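PDB 6UUG: putative dehydrogenase from Pseudomonas fluorescens, which acts as MsuC, a methanesulfinate monooxygenase of a two-component flavin-dependent system in bacterial sulfur assimilation. Local coordinates for residues 135-140 / 174-179; 193-198 / 230-235; 252-257 / 341-346; 83-88 / 319-324. All coordinates share one frame; numbering follows the deposited sequence.

Interaction 1: 135-140 / 174-179; sequences QNWFWG and SQMLIA
Trp139 presents the face of its indole to Met176, whose CB stands 3.5 Å from the centroid of the six-membered ring in a CH-pi contact. This is the tight, buried part. The thioether chain bends at chi2 (-71°) and again at chi3, which curls it over the ring until Met176 CE comes within 3.9 Å of Trp139 CH2. Met176 CG also presses on Trp137 CE3 (3.6 Å), and the sulfur makes a Met-aromatic contact with each ring, so a flexible, polarisable methionine suits the place between two indoles. A leucine in place of Trp139 would probably leave Met176 CB without its aromatic face and Thr132 OG1 without its NE1 partner. Along the backbone the strands pair in parallel: Gly140 N donates to Met176 O at 2.8 Å.

The more open end belongs to Gln175. Its OE1 takes Phe138 N at 2.9 Å on a lone pair in the carbonyl plane, Gln175 N returns a bond to Phe138 O at 2.7 Å, and a water held by Asn136 O reaches OE1 weakly. Arg65 also donates to OE1 and would probably polarise it, so a side-chain amide supplies the acceptor just before the strand pairing begins.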
loop_
_atom_site.group_PDB
_atom_site.type_symbol
_atom_site.label_atom_id
_atom_site.label_comp_id
_atom_site.label_asym_id
_atom_site.label_seq_id
_atom_site.Cartn_x
_atom_site.Cartn_y
_atom_site.Cartn_z
ATOM N N GLN A 135 -27.097 36.214 -22.026
ATOM C CA GLN A 135 -28.263 35.751 -21.280
ATOM C C GLN A 135 -27.947 34.740 -20.175
ATOM O O GLN A 135 -28.877 34.212 -19.564
ATOM C CB GLN A 135 -29.283 35.150 -22.248
ATOM C CG GLN A 135 -29.563 36.026 -23.449
ATOM C CD GLN A 135 -30.488 35.370 -24.442
ATOM O OE1 GLN A 135 -30.311 35.504 -25.655
ATOM N NE2 GLN A 135 -31.488 34.652 -23.938
ATOM N N ASN A 136 -26.671 34.470 -19.899
ATOM C CA ASN A 136 -26.252 33.499 -18.878
ATOM C C ASN A 136 -26.989 32.164 -19.018
ATOM O O ASN A 136 -27.519 31.620 -18.050
ATOM C CB ASN A 136 -26.423 34.058 -17.464
ATOM C CG ASN A 136 -25.447 35.171 -17.160
ATOM O OD1 ASN A 136 -24.242 34.945 -17.038
ATOM N ND2 ASN A 136 -25.962 36.381 -17.025
ATOM N N TRP A 137 -27.013 31.638 -20.243
ATOM C CA TRP A 137 -27.534 30.298 -20.489
ATOM C C TRP A 137 -26.680 29.252 -19.776
ATOM O O TRP A 137 -25.450 29.286 -19.860
ATOM C CB TRP A 137 -27.529 29.989 -21.982
ATOM C CG TRP A 137 -28.559 30.686 -22.814
ATOM C CD1 TRP A 137 -29.578 31.495 -22.387
ATOM C CD2 TRP A 137 -28.660 30.624 -24.235
ATOM N NE1 TRP A 137 -30.311 31.938 -23.471
ATOM C CE2 TRP A 137 -29.763 31.417 -24.615
ATOM C CE3 TRP A 137 -27.921 29.972 -25.230
ATOM C CZ2 TRP A 137 -30.141 31.572 -25.946
ATOM C CZ3 TRP A 137 -28.301 30.131 -26.555
ATOM C CH2 TRP A 137 -29.401 30.922 -26.897
ATOM N N PHE A 138 -27.341 28.308 -19.107
ATOM C CA PHE A 138 -26.694 27.170 -18.456
ATOM C C PHE A 138 -26.806 25.977 -19.406
ATOM O O PHE A 138 -27.915 25.594 -19.791
ATOM C CB PHE A 138 -27.371 26.877 -17.110
ATOM C CG PHE A 138 -26.427 26.443 -15.991
ATOM C CD1 PHE A 138 -25.503 25.427 -16.184
ATOM C CD2 PHE A 138 -26.490 27.050 -14.748
ATOM C CE1 PHE A 138 -24.651 25.022 -15.147
ATOM C CE2 PHE A 138 -25.646 26.668 -13.703
ATOM C CZ PHE A 138 -24.722 25.646 -13.903
ATOM N N TRP A 139 -25.667 25.413 -19.808
ATOM C CA TRP A 139 -25.629 24.297 -20.754
ATOM C C TRP A 139 -25.521 22.973 -20.005
ATOM O O TRP A 139 -24.695 22.839 -19.097
ATOM C CB TRP A 139 -24.439 24.430 -21.709
ATOM C CG TRP A 139 -24.600 25.491 -22.766
ATOM C CD1 TRP A 139 -24.712 26.836 -22.560
ATOM C CD2 TRP A 139 -24.642 25.293 -24.186
ATOM N NE1 TRP A 139 -24.825 27.489 -23.768
ATOM C CE2 TRP A 139 -24.792 26.563 -24.778
ATOM C CE3 TRP A 139 -24.585 24.161 -25.014
ATOM C CZ2 TRP A 139 -24.872 26.739 -26.159
ATOM C CZ3 TRP A 139 -24.662 24.335 -26.389
ATOM C CH2 TRP A 139 -24.810 25.615 -26.948
ATOM N N GLY A 140 -26.334 21.990 -20.409
ATOM C CA GLY A 140 -26.363 20.691 -19.773
ATOM C C GLY A 140 -25.946 19.581 -20.730
ATOM O O GLY A 140 -25.762 19.794 -21.932
ATOM N N SER A 174 -31.619 23.679 -17.245
ATOM C CA SER A 174 -30.656 24.136 -18.234
ATOM C C SER A 174 -31.382 24.828 -19.378
ATOM O O SER A 174 -32.586 24.645 -19.584
ATOM C CB SER A 174 -29.798 22.980 -18.769
ATOM O OG SER A 174 -30.522 22.140 -19.657
ATOM N N GLN A 175 -30.631 25.651 -20.104
ATOM C CA GLN A 175 -31.153 26.343 -21.275
ATOM C C GLN A 175 -30.812 25.638 -22.576
ATOM O O GLN A 175 -31.618 25.653 -23.517
ATOM C CB GLN A 175 -30.622 27.784 -21.316
ATOM C CG GLN A 175 -31.330 28.753 -20.367
ATOM C CD GLN A 175 -31.218 28.361 -18.910
ATOM O OE1 GLN A 175 -30.129 28.379 -18.326
ATOM N NE2 GLN A 175 -32.352 28.007 -18.303
ATOM N N MET A 176 -29.645 25.008 -22.647
ATOM C CA MET A 176 -29.205 24.303 -23.837
ATOM C C MET A 176 -28.666 22.942 -23.426
ATOM O O MET A 176 -28.171 22.771 -22.306
ATOM C CB MET A 176 -28.125 25.088 -24.598
ATOM C CG MET A 176 -28.595 26.404 -25.216
ATOM S SD MET A 176 -29.701 26.155 -26.627
ATOM C CE MET A 176 -28.623 25.328 -27.798
ATOM N N LEU A 177 -28.785 21.979 -24.344
ATOM C CA LEU A 177 -28.288 20.620 -24.158
ATOM C C LEU A 177 -27.420 20.222 -25.338
ATOM O O LEU A 177 -27.682 20.598 -26.483
ATOM C CB LEU A 177 -29.416 19.582 -24.052
ATOM C CG LEU A 177 -30.451 19.640 -22.951
ATOM C CD1 LEU A 177 -31.468 18.546 -23.210
ATOM C CD2 LEU A 177 -29.771 19.437 -21.610
ATOM N N ILE A 178 -26.387 19.447 -25.048
ATOM C CA ILE A 178 -25.653 18.708 -26.063
ATOM C C ILE A 178 -26.204 17.286 -26.036
ATOM O O ILE A 178 -26.038 16.572 -25.045
ATOM C CB ILE A 178 -24.144 18.720 -25.799
ATOM C CG1 ILE A 178 -23.605 20.159 -25.744
ATOM C CG2 ILE A 178 -23.427 17.887 -26.843
ATOM C CD1 ILE A 178 -23.339 20.761 -27.096
ATOM N N ALA A 179 -26.856 16.863 -27.116
ATOM C CA ALA A 179 -27.493 15.552 -27.181
ATOM C C ALA A 179 -26.876 14.733 -28.302
ATOM O O ALA A 179 -26.537 15.269 -29.360
ATOM C CB ALA A 179 -29.011 15.680 -27.407
HETATM O O HOH W 1 -30.236 31.545 -17.643
#

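Interaction 2: 193-198 / 230-235; sequences AAIPSG and ESELLL
Ala193 meets the turn after strand 221-228 at a single backbone bridge with Leu233. Ala193 CA lies 3.2 Å from Glu232 O in a CA-H...O contact, while its CB touches Leu233 CD2 at 3.9 Å; a methyl group is small enough to let the two backbones come this close. The turn owes its shape to a 3-10 segment closed by Leu233 N donating to Glu230 O, which brings the carbonyl of Glu232 round to face the strand.

At Ala194 that same carbonyl is used again. Ala194 N donates to Glu232 O at 3.0 Å, a nearly straight bond. A water bridges the strand and the Glu232 side chain, donating to Ala194 O at 2.8 Å and to Glu232 OE2 at 2.7 Å.

Ile195 follows with its CG2 branch, which lies 3.9 Å from Glu232 OE1, the two side chains crossing at about a right angle. Pro196 brings CD to 4.1 Å from Glu232 OE2, a light touch at the end of the contact. The glutamate chain runs extended beyond CG, which carries its carboxylate alongside the strand to where Arg199 forms a salt bridge with OE2 and Glu229 N donates to OE1. These partners, with the water, would be expected to stabilise the negative charge.

The strand is an outer one of a three-stranded mixed sheet, bonded on its other side to strand 176-183. Helix 100-119 packs on Ala194 and Leu234, and strand 221-228 meets Ala193, Ile195 and Leu233.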
loop_
_atom_site.group_PDB
_atom_site.type_symbol
_atom_site.label_atom_id
_atom_site.label_comp_id
_atom_site.label_asym_id
_atom_site.label_seq_id
_atom_site.Cartn_x
_atom_site.Cartn_y
_atom_site.Cartn_z
ATOM N N ALA A 193 -25.718 17.084 -31.472
ATOM C CA ALA A 193 -26.451 18.314 -31.754
ATOM C C ALA A 193 -26.535 19.166 -30.495
ATOM O O ALA A 193 -26.512 18.648 -29.380
ATOM C CB ALA A 193 -27.867 18.015 -32.275
ATOM N N ALA A 194 -26.639 20.482 -30.682
ATOM C CA ALA A 194 -26.909 21.423 -29.600
ATOM C C ALA A 194 -28.333 21.944 -29.761
ATOM O O ALA A 194 -28.649 22.566 -30.778
ATOM C CB ALA A 194 -25.917 22.584 -29.612
ATOM N N ILE A 195 -29.186 21.697 -28.774
ATOM C CA ILE A 195 -30.603 22.036 -28.919
ATOM C C ILE A 195 -31.135 22.592 -27.608
ATOM O O ILE A 195 -30.594 22.311 -26.527
ATOM C CB ILE A 195 -31.445 20.818 -29.362
ATOM C CG1 ILE A 195 -31.334 19.673 -28.359
ATOM C CG2 ILE A 195 -31.039 20.350 -30.758
ATOM C CD1 ILE A 195 -32.124 18.443 -28.779
ATOM N N PRO A 196 -32.182 23.421 -27.674
ATOM C CA PRO A 196 -32.756 23.984 -26.445
ATOM C C PRO A 196 -33.295 22.888 -25.543
ATOM O O PRO A 196 -33.901 21.919 -26.007
ATOM C CB PRO A 196 -33.884 24.891 -26.959
ATOM C CG PRO A 196 -33.534 25.179 -28.365
ATOM C CD PRO A 196 -32.837 23.954 -28.881
ATOM N N SER A 197 -33.068 23.050 -24.233
ATOM C CA SER A 197 -33.440 21.996 -23.295
ATOM C C SER A 197 -34.947 21.866 -23.139
ATOM O O SER A 197 -35.420 20.804 -22.731
ATOM C CB SER A 197 -32.799 22.247 -21.932
ATOM O OG SER A 197 -31.449 22.649 -22.095
ATOM N N GLY A 198 -35.703 22.911 -23.446
ATOM C CA GLY A 198 -37.147 22.833 -23.364
ATOM C C GLY A 198 -37.852 22.503 -24.662
ATOM O O GLY A 198 -39.080 22.642 -24.735
ATOM N N GLU A 230 -30.418 20.970 -39.344
ATOM C CA GLU A 230 -29.055 20.832 -39.850
ATOM C C GLU A 230 -28.125 21.831 -39.182
ATOM O O GLU A 230 -26.988 21.495 -38.833
ATOM C CB GLU A 230 -29.022 21.031 -41.369
ATOM C CG GLU A 230 -29.768 19.975 -42.158
ATOM C CD GLU A 230 -29.242 18.581 -41.898
ATOM O OE1 GLU A 230 -30.014 17.730 -41.399
ATOM O OE2 GLU A 230 -28.049 18.338 -42.185
ATOM N N SER A 231 -28.603 23.063 -38.984
ATOM C CA SER A 231 -27.822 24.112 -38.344
ATOM C C SER A 231 -27.509 23.808 -36.886
ATOM O O SER A 231 -26.722 24.539 -36.273
ATOM C CB SER A 231 -28.563 25.450 -38.428
ATOM O OG SER A 231 -29.722 25.442 -37.606
ATOM N N GLU A 232 -28.111 22.774 -36.307
ATOM C CA GLU A 232 -27.838 22.430 -34.922
ATOM C C GLU A 232 -26.907 21.234 -34.784
ATOM O O GLU A 232 -26.496 20.917 -33.663
ATOM C CB GLU A 232 -29.160 22.186 -34.185
ATOM C CG GLU A 232 -30.019 23.457 -34.147
ATOM C CD GLU A 232 -31.430 23.221 -33.665
ATOM O OE1 GLU A 232 -32.032 22.193 -34.042
ATOM O OE2 GLU A 232 -31.931 24.070 -32.905
ATOM N N LEU A 233 -26.557 20.579 -35.894
ATOM C CA LEU A 233 -25.679 19.417 -35.863
ATOM C C LEU A 233 -24.225 19.855 -35.835
ATOM O O LEU A 233 -23.819 20.754 -36.575
ATOM C CB LEU A 233 -25.920 18.529 -37.088
ATOM C CG LEU A 233 -27.345 17.998 -37.262
ATOM C CD1 LEU A 233 -27.485 17.262 -38.590
ATOM C CD2 LEU A 233 -27.707 17.095 -36.108
ATOM N N LEU A 234 -23.429 19.194 -34.992
ATOM C CA LEU A 234 -22.015 19.532 -34.839
ATOM C C LEU A 234 -21.219 18.611 -35.759
ATOM O O LEU A 234 -20.718 17.571 -35.343
ATOM C CB LEU A 234 -21.585 19.405 -33.380
ATOM C CG LEU A 234 -22.531 19.953 -32.304
ATOM C CD1 LEU A 234 -21.876 19.875 -30.919
ATOM C CD2 LEU A 234 -22.986 21.382 -32.615
ATOM N N LEU A 235 -21.084 19.018 -37.022
ATOM C CA LEU A 235 -20.550 18.149 -38.065
ATOM C C LEU A 235 -19.227 18.608 -38.656
ATOM O O LEU A 235 -18.479 17.774 -39.168
ATOM C CB LEU A 235 -21.564 18.014 -39.214
ATOM C CG LEU A 235 -22.836 17.234 -38.890
ATOM C CD1 LEU A 235 -23.854 17.390 -40.009
ATOM C CD2 LEU A 235 -22.505 15.768 -38.664
HETATM O O HOH W 2 -30.141 24.956 -31.033
#

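Interaction 3: 252-257 / 341-346; sequences AQLTFT and TAIATA
Ile343 joins helix 333-360 to Gln253 and Leu254 of helix 247-277 within the helical C-terminal domain of the acyl-CoA dehydrogenase fold. Its CG2 does the touching, 3.8 Å from Gln253 CB and 4.1 Å from Leu254 CB. With CG1 beside the backbone N (chi1 -70°), the CG2 branch is the one that settles against the backbone of the other helix, reaching Leu254 N at 3.8 Å. A beta-branched residue fits here because it offers a methyl close to its own helix.

The two helices run in nearly the same sense, their local axes 27° apart and 9.5 Å from each other at closest approach. The antiparallel helix 294-327 comes between them in the chain and packs on Leu254 and Thr257, as in the up-and-down bundle of this family.

One turn further on, Thr257 CG2 lies 4.0 Å from Ala346 CB, where a small alanine leaves room for the threonine methyl. The hydroxyl turns back to its own helix: OG1 donates to Gln253 O at 2.9 Å from above the carbonyl plane, while Thr257 N reaches the same oxygen from the opposite face. An alanine in place of Thr257 would remove both branches and is likely to open a gap beside Ala346 and cost Gln253 O its second donor. Gln253 OE1 takes a hydrogen bond from Lys347 NZ, which bridges back to helix 333-360.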
loop_
_atom_site.group_PDB
_atom_site.type_symbol
_atom_site.label_atom_id
_atom_site.label_comp_id
_atom_site.label_asym_id
_atom_site.label_seq_id
_atom_site.Cartn_x
_atom_site.Cartn_y
_atom_site.Cartn_z
ATOM N N ALA A 252 -12.668 17.046 -20.928
ATOM C CA ALA A 252 -13.543 16.310 -20.012
ATOM C C ALA A 252 -12.740 15.592 -18.928
ATOM O O ALA A 252 -13.055 15.704 -17.737
ATOM C CB ALA A 252 -14.409 15.318 -20.793
ATOM N N GLN A 253 -11.696 14.852 -19.326
ATOM C CA GLN A 253 -10.867 14.127 -18.362
ATOM C C GLN A 253 -10.200 15.068 -17.369
ATOM O O GLN A 253 -10.157 14.778 -16.169
ATOM C CB GLN A 253 -9.804 13.311 -19.095
ATOM C CG GLN A 253 -10.380 12.159 -19.908
ATOM C CD GLN A 253 -10.837 11.015 -19.018
ATOM O OE1 GLN A 253 -10.094 10.575 -18.140
ATOM N NE2 GLN A 253 -12.073 10.542 -19.226
ATOM N N LEU A 254 -9.659 16.193 -17.847
ATOM C CA LEU A 254 -9.005 17.123 -16.932
ATOM C C LEU A 254 -10.015 17.877 -16.063
ATOM O O LEU A 254 -9.665 18.311 -14.958
ATOM C CB LEU A 254 -8.106 18.091 -17.732
ATOM C CG LEU A 254 -7.132 18.947 -16.910
ATOM C CD1 LEU A 254 -6.290 18.083 -15.999
ATOM C CD2 LEU A 254 -6.219 19.775 -17.827
ATOM N N THR A 255 -11.264 18.017 -16.516
ATOM C CA THR A 255 -12.304 18.601 -15.667
ATOM C C THR A 255 -12.583 17.700 -14.470
ATOM O O THR A 255 -12.588 18.164 -13.322
ATOM C CB THR A 255 -13.578 18.842 -16.486
ATOM O OG1 THR A 255 -13.316 19.822 -17.505
ATOM C CG2 THR A 255 -14.724 19.334 -15.598
ATOM N N PHE A 256 -12.787 16.399 -14.725
ATOM C CA PHE A 256 -12.919 15.434 -13.632
ATOM C C PHE A 256 -11.708 15.478 -12.721
ATOM O O PHE A 256 -11.843 15.431 -11.496
ATOM C CB PHE A 256 -13.073 14.010 -14.175
ATOM C CG PHE A 256 -14.459 13.681 -14.629
ATOM C CD1 PHE A 256 -15.525 13.782 -13.751
ATOM C CD2 PHE A 256 -14.686 13.214 -15.910
ATOM C CE1 PHE A 256 -16.811 13.464 -14.162
ATOM C CE2 PHE A 256 -15.968 12.891 -16.330
ATOM C CZ PHE A 256 -17.032 13.020 -15.450
ATOM N N THR A 257 -10.509 15.555 -13.313
ATOM C CA THR A 257 -9.282 15.525 -12.524
ATOM C C THR A 257 -9.221 16.703 -11.560
ATOM O O THR A 257 -8.841 16.535 -10.396
ATOM C CB THR A 257 -8.052 15.516 -13.439
ATOM O OG1 THR A 257 -8.065 14.340 -14.257
ATOM C CG2 THR A 257 -6.765 15.504 -12.610
ATOM N N THR A 341 -1.381 11.914 -22.178
ATOM C CA THR A 341 -0.617 11.157 -21.188
ATOM C C THR A 341 -0.475 11.939 -19.886
ATOM O O THR A 341 -0.635 11.377 -18.795
ATOM C CB THR A 341 0.756 10.800 -21.755
ATOM O OG1 THR A 341 0.581 9.962 -22.904
ATOM C CG2 THR A 341 1.601 10.057 -20.725
ATOM N N ALA A 342 -0.200 13.242 -19.981
ATOM C CA ALA A 342 -0.045 14.051 -18.774
ATOM C C ALA A 342 -1.343 14.126 -17.976
ATOM O O ALA A 342 -1.321 14.130 -16.737
ATOM C CB ALA A 342 0.424 15.465 -19.145
ATOM N N ILE A 343 -2.483 14.234 -18.664
ATOM C CA ILE A 343 -3.776 14.292 -17.978
ATOM C C ILE A 343 -4.083 12.955 -17.312
ATOM O O ILE A 343 -4.551 12.895 -16.165
ATOM C CB ILE A 343 -4.895 14.684 -18.962
ATOM C CG1 ILE A 343 -4.750 16.147 -19.400
ATOM C CG2 ILE A 343 -6.267 14.454 -18.313
ATOM C CD1 ILE A 343 -5.573 16.485 -20.690
ATOM N N ALA A 344 -3.870 11.859 -18.040
ATOM C CA ALA A 344 -4.159 10.548 -17.455
ATOM C C ALA A 344 -3.281 10.282 -16.249
ATOM O O ALA A 344 -3.739 9.694 -15.264
ATOM C CB ALA A 344 -3.967 9.440 -18.493
ATOM N N THR A 345 -2.020 10.727 -16.301
ATOM C CA THR A 345 -1.116 10.579 -15.164
ATOM C C THR A 345 -1.654 11.330 -13.953
ATOM O O THR A 345 -1.696 10.794 -12.836
ATOM C CB THR A 345 0.273 11.104 -15.556
ATOM O OG1 THR A 345 0.812 10.297 -16.614
ATOM C CG2 THR A 345 1.225 11.072 -14.382
ATOM N N ALA A 346 -2.081 12.581 -14.163
ATOM C CA ALA A 346 -2.670 13.372 -13.081
ATOM C C ALA A 346 -3.960 12.748 -12.560
ATOM O O ALA A 346 -4.212 12.748 -11.345
ATOM C CB ALA A 346 -2.929 14.808 -13.559
#

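Interaction 4: 83-88 / 319-324; sequences ARWSET and ALLDEA
Ser86 and Asp322 join the start of helix 85-96, in the N-terminal domain of the acyl-CoA dehydrogenase fold, to helix 294-327 in the C-terminal domain. Two hydrogen bonds carry the contact. Ser86 N donates to Asp322 OD1 at 2.9 Å, on the syn side of the carboxylate, and Ser86 OG donates to Asp322 OD2 at 2.6 Å along its syn lone pair. Serine suits the place because its short hydroxyl reaches OD2 while the backbone amide holds OD1, so both oxygens are gripped and the rotation of the carboxylate is fixed. The amide end of helix 85-96 would also be expected to favour a negative charge there.

The charged interactions are slacker. Arg84, at the N-cap position, sets its guanidinium edge towards Asp322 OD2, with NE at a long 3.8 Å and the two planes 84° apart. Glu87 OE2 lies over a face of the same guanidinium. Arg84 and Glu87 were each modelled in two conformers, so both of these charged contacts are doubtful in detail.

Apolar packing fills the buried side, where the ring of Trp85 also meets Trp325 edge-to-face. Leu321, its CG anti to the backbone N (chi1 171°), leans across to Trp85, with CD2 3.7 Å from Trp85 CB and 3.9 Å from Trp85 CG.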
loop_
_atom_site.group_PDB
_atom_site.type_symbol
_atom_site.label_atom_id
_atom_site.label_comp_id
_atom_site.label_asym_id
_atom_site.label_seq_id
_atom_site.Cartn_x
_atom_site.Cartn_y
_atom_site.Cartn_z
ATOM N N ALA A 83 -11.179 33.614 -19.984
ATOM C CA ALA A 83 -10.199 32.870 -19.192
ATOM C C ALA A 83 -9.532 31.777 -20.022
ATOM O O ALA A 83 -10.133 31.211 -20.939
ATOM C CB ALA A 83 -10.861 32.231 -17.968
ATOM N N ARG A 84 -8.273 31.483 -19.688
ATOM C CA ARG A 84 -7.645 30.283 -20.218
ATOM C C ARG A 84 -8.217 29.054 -19.515
ATOM O O ARG A 84 -8.808 29.146 -18.440
ATOM C CB ARG A 84 -6.128 30.324 -20.034
ATOM C CG ARG A 84 -5.427 31.425 -20.843
ATOM C CD ARG A 84 -3.996 31.622 -20.359
ATOM N NE ARG A 84 -3.904 31.597 -18.901
ATOM C CZ ARG A 84 -3.958 32.668 -18.114
ATOM N NH1 ARG A 84 -3.866 32.525 -16.798
ATOM N NH2 ARG A 84 -4.110 33.883 -18.636
ATOM N N TRP A 85 -8.050 27.900 -20.157
ATOM C CA TRP A 85 -8.572 26.657 -19.574
ATOM C C TRP A 85 -8.045 26.429 -18.167
ATOM O O TRP A 85 -8.779 25.955 -17.293
ATOM C CB TRP A 85 -8.231 25.465 -20.473
ATOM C CG TRP A 85 -9.290 25.325 -21.517
ATOM C CD1 TRP A 85 -9.164 25.554 -22.857
ATOM C CD2 TRP A 85 -10.668 24.999 -21.289
ATOM N NE1 TRP A 85 -10.376 25.367 -23.481
ATOM C CE2 TRP A 85 -11.316 25.033 -22.542
ATOM C CE3 TRP A 85 -11.414 24.672 -20.147
ATOM C CZ2 TRP A 85 -12.668 24.747 -22.687
ATOM C CZ3 TRP A 85 -12.778 24.389 -20.298
ATOM C CH2 TRP A 85 -13.382 24.433 -21.561
ATOM N N SER A 86 -6.765 26.716 -17.929
ATOM C CA SER A 86 -6.239 26.515 -16.579
ATOM C C SER A 86 -7.006 27.336 -15.541
ATOM O O SER A 86 -7.186 26.877 -14.406
ATOM C CB SER A 86 -4.743 26.850 -16.538
ATOM O OG SER A 86 -4.523 28.229 -16.839
ATOM N N GLU A 87 -7.480 28.545 -15.904
ATOM C CA GLU A 87 -8.248 29.356 -14.959
ATOM C C GLU A 87 -9.663 28.822 -14.782
ATOM O O GLU A 87 -10.188 28.799 -13.664
ATOM C CB GLU A 87 -8.314 30.811 -15.431
ATOM C CG GLU A 87 -6.992 31.485 -15.686
ATOM C CD GLU A 87 -7.194 32.861 -16.318
ATOM O OE1 GLU A 87 -7.461 33.831 -15.572
ATOM O OE2 GLU A 87 -7.124 32.963 -17.561
ATOM N N THR A 88 -10.306 28.419 -15.877
ATOM C CA THR A 88 -11.627 27.815 -15.781
ATOM C C THR A 88 -11.590 26.568 -14.909
ATOM O O THR A 88 -12.454 26.377 -14.045
ATOM C CB THR A 88 -12.137 27.469 -17.172
ATOM O OG1 THR A 88 -12.260 28.678 -17.951
ATOM C CG2 THR A 88 -13.472 26.778 -17.090
ATOM N N ALA A 319 -1.452 23.515 -17.647
ATOM C CA ALA A 319 -0.597 24.377 -18.468
ATOM C C ALA A 319 -0.428 23.813 -19.875
ATOM O O ALA A 319 -0.465 24.559 -20.865
ATOM C CB ALA A 319 0.762 24.560 -17.795
ATOM N N LEU A 320 -0.223 22.499 -19.988
ATOM C CA LEU A 320 -0.098 21.886 -21.304
ATOM C C LEU A 320 -1.386 22.024 -22.102
ATOM O O LEU A 320 -1.333 22.174 -23.328
ATOM C CB LEU A 320 0.289 20.407 -21.183
ATOM C CG LEU A 320 1.688 20.084 -20.653
ATOM C CD1 LEU A 320 1.824 18.586 -20.425
ATOM C CD2 LEU A 320 2.732 20.549 -21.656
ATOM N N LEU A 321 -2.555 21.969 -21.439
ATOM C CA LEU A 321 -3.800 22.191 -22.166
ATOM C C LEU A 321 -3.867 23.623 -22.698
ATOM O O LEU A 321 -4.242 23.842 -23.860
ATOM C CB LEU A 321 -5.009 21.893 -21.269
ATOM C CG LEU A 321 -6.391 22.269 -21.810
ATOM C CD1 LEU A 321 -6.614 21.618 -23.179
ATOM C CD2 LEU A 321 -7.515 21.877 -20.816
ATOM N N ASP A 322 -3.506 24.606 -21.864
ATOM C CA ASP A 322 -3.429 25.994 -22.338
ATOM C C ASP A 322 -2.598 26.084 -23.611
ATOM O O ASP A 322 -3.019 26.699 -24.603
ATOM C CB ASP A 322 -2.813 26.904 -21.263
ATOM C CG ASP A 322 -3.774 27.248 -20.133
ATOM O OD1 ASP A 322 -4.968 26.900 -20.215
ATOM O OD2 ASP A 322 -3.312 27.892 -19.148
ATOM N N GLU A 323 -1.408 25.469 -23.598
ATOM C CA GLU A 323 -0.489 25.575 -24.732
ATOM C C GLU A 323 -1.045 24.866 -25.962
ATOM O O GLU A 323 -0.945 25.385 -27.081
ATOM C CB GLU A 323 0.893 25.022 -24.343
ATOM C CG GLU A 323 1.593 25.869 -23.270
ATOM C CD GLU A 323 2.810 25.206 -22.613
ATOM O OE1 GLU A 323 3.188 24.067 -22.985
ATOM O OE2 GLU A 323 3.392 25.841 -21.702
ATOM N N ALA A 324 -1.679 23.703 -25.774
ATOM C CA ALA A 324 -2.271 22.992 -26.905
ATOM C C ALA A 324 -3.444 23.765 -27.499
ATOM O O ALA A 324 -3.566 23.873 -28.727
ATOM C CB ALA A 324 -2.731 21.587 -26.472
#

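Overall arrangement
Two pairs of neighbours make up the set. Interactions 1 and 2, with centres about 11 Å apart, share the mixed sheet of strands 139-142, 176-183 and 189-196 and meet directly, Ser174 OG lying 2.7 Å from Ser197 OG in a probable hydrogen bond. Interactions 3 and 4 lie about 13 Å apart, centre to centre, in the helical part, where Leu254 and Ala342 of interaction 3 pack on Leu321 and Leu320 of interaction 4. Centres in different pairs are about 23 to 27 Å apart. Along the chain, interaction 4 encloses interactions 1 and 2 and alternates with interaction 3, so it ties an early helix to the C-terminal helices across the intervening sheet region.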